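Local atomic coordinates of heme oxygenase (Chlamydomonas reinhardtii, PDB entry 4RAJ), a protein that probably catalyses the oxygen-dependent cleavage of heme to biliverdin, with release of iron and carbon monoxide, as other heme oxygenases do. Residues I31-S35 and F218-N222. Coordinates in Å, arbitrary orientation, origin at the centre of the assembly. Numbering follows the deposited sequence.
Sequences IHNVS and FGHNN
Residues 31-35 of helix 29-47 and 218-222 of helix 204-227 are alpha-helical (Ser35 N to Ile31 O 2.8 Å, Asn222 N to Phe218 O 2.9 Å) and nearly parallel. The axes of these short segments come within 10.2 Å at 19°. Ile31 CA lies 6.9 Å from Phe218 CA; one turn later, Ser35 CA lies 6.2 Å from Asn222 CA. Ile31 (chi1 t, chi2 p) puts CG2 3.8 Å from Phe218 CG and 4.3 Å from the ring centroid, an off-centre CH-pi contact. Its CD1 is 3.6 Å from Asn222 ND2. The His32 ring (chi1 t) meets the Phe218 ring (chi1 m, chi2 -87°) obliquely, centroids 4.9 Å apart, planes at 57°. Ser35 OG (m) donates to Asn222 OD1 (2.6 Å; Asn222 chi1 m, chi2 -3°) and sits 3.6 Å from Phe218 CD1, at the ring edge. This is helix packing within the all-helical heme oxygenase fold. Ser35, Phe218 and Asn221 also line a pocket holding a polyether (PG6), probably from the crystallisation liquor. The hydrogen bond pairs buried polar groups beside apolar packing.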
loop_
_atom_site.group_PDB
_atom_site.type_symbol
_atom_site.label_atom_id
_atom_site.label_comp_id
_atom_site.label_asym_id
_atom_site.label_seq_id
_atom_site.Cartn_x
_atom_site.Cartn_y
_atom_site.Cartn_z
ATOM N N ILE A 31 -14.338 -3.213 8.083
ATOM C CA ILE A 31 -14.005 -2.671 6.771
ATOM C C ILE A 31 -12.931 -3.546 6.108
ATOM O O ILE A 31 -12.868 -3.626 4.882
ATOM C CB ILE A 31 -13.544 -1.184 6.863
ATOM C CG1 ILE A 31 -13.530 -0.526 5.480
ATOM C CG2 ILE A 31 -12.203 -1.053 7.578
ATOM C CD1 ILE A 31 -14.884 -0.514 4.816
ATOM N N HIS A 32 -12.116 -4.227 6.911
ATOM C CA HIS A 32 -11.129 -5.168 6.369
ATOM C C HIS A 32 -11.855 -6.324 5.692
ATOM O O HIS A 32 -11.512 -6.708 4.582
ATOM C CB HIS A 32 -10.190 -5.691 7.461
ATOM C CG HIS A 32 -8.854 -6.144 6.951
ATOM N ND1 HIS A 32 -8.611 -6.402 5.618
ATOM C CD2 HIS A 32 -7.689 -6.389 7.599
ATOM C CE1 HIS A 32 -7.355 -6.785 5.467
ATOM N NE2 HIS A 32 -6.774 -6.786 6.653
ATOM N N ASN A 33 -12.882 -6.860 6.347
ATOM C CA ASN A 33 -13.696 -7.909 5.735
ATOM C C ASN A 33 -14.387 -7.433 4.459
ATOM O O ASN A 33 -14.460 -8.166 3.475
ATOM C CB ASN A 33 -14.733 -8.433 6.725
ATOM C CG ASN A 33 -14.096 -9.078 7.937
ATOM O OD1 ASN A 33 -12.905 -9.387 7.927
ATOM N ND2 ASN A 33 -14.884 -9.282 8.991
ATOM N N VAL A 34 -14.889 -6.205 4.471
ATOM C CA VAL A 34 -15.454 -5.618 3.260
ATOM C C VAL A 34 -14.403 -5.556 2.136
ATOM O O VAL A 34 -14.669 -5.913 0.981
ATOM C CB VAL A 34 -15.997 -4.207 3.524
ATOM C CG1 VAL A 34 -16.308 -3.508 2.211
ATOM C CG2 VAL A 34 -17.243 -4.267 4.418
ATOM N N SER A 35 -13.205 -5.106 2.478
ATOM C CA SER A 35 -12.135 -4.984 1.486
ATOM C C SER A 35 -11.744 -6.328 0.869
ATOM O O SER A 35 -11.599 -6.468 -0.343
ATOM C CB SER A 35 -10.916 -4.357 2.137
ATOM O OG SER A 35 -11.115 -2.988 2.357
ATOM N N PHE A 218 -8.243 2.164 4.273
ATOM C CA PHE A 218 -9.173 1.155 3.755
ATOM C C PHE A 218 -10.225 1.814 2.871
ATOM O O PHE A 218 -10.550 1.326 1.788
ATOM C CB PHE A 218 -9.869 0.392 4.885
ATOM C CG PHE A 218 -9.018 -0.654 5.529
ATOM C CD1 PHE A 218 -8.972 -1.943 5.010
ATOM C CD2 PHE A 218 -8.275 -0.365 6.663
ATOM C CE1 PHE A 218 -8.192 -2.922 5.605
ATOM C CE2 PHE A 218 -7.487 -1.339 7.262
ATOM C CZ PHE A 218 -7.444 -2.616 6.729
ATOM N N GLY A 219 -10.771 2.924 3.352
ATOM C CA GLY A 219 -11.810 3.622 2.616
ATOM C C GLY A 219 -11.344 4.071 1.242
ATOM O O GLY A 219 -12.055 3.886 0.238
ATOM N N HIS A 220 -10.150 4.662 1.198
ATOM C CA HIS A 220 -9.576 5.112 -0.062
ATOM C C HIS A 220 -9.326 3.928 -0.993
ATOM O O HIS A 220 -9.619 3.991 -2.189
ATOM C CB HIS A 220 -8.280 5.881 0.187
ATOM C CG HIS A 220 -8.492 7.285 0.667
ATOM N ND1 HIS A 220 -8.990 8.279 -0.149
ATOM C CD2 HIS A 220 -8.264 7.864 1.872
ATOM C CE1 HIS A 220 -9.070 9.408 0.536
ATOM N NE2 HIS A 220 -8.630 9.184 1.764
ATOM N N ASN A 221 -8.737 2.860 -0.446
ATOM C CA ASN A 221 -8.430 1.684 -1.240
ATOM C C ASN A 221 -9.691 1.110 -1.844
ATOM O O ASN A 221 -9.720 0.743 -3.012
ATOM C CB ASN A 221 -7.723 0.614 -0.396
ATOM C CG ASN A 221 -6.248 0.891 -0.227
ATOM O OD1 ASN A 221 -5.776 1.976 -0.550
ATOM N ND2 ASN A 221 -5.510 -0.089 0.285
ATOM N N ASN A 222 -10.751 1.046 -1.050
ATOM C CA ASN A 222 -11.996 0.460 -1.560
ATOM C C ASN A 222 -12.578 1.303 -2.693
ATOM O O ASN A 222 -13.061 0.772 -3.690
ATOM C CB ASN A 222 -13.003 0.292 -0.423
ATOM C CG ASN A 222 -12.619 -0.831 0.517
ATOM O OD1 ASN A 222 -11.622 -1.530 0.293
ATOM N ND2 ASN A 222 -13.392 -1.007 1.582
#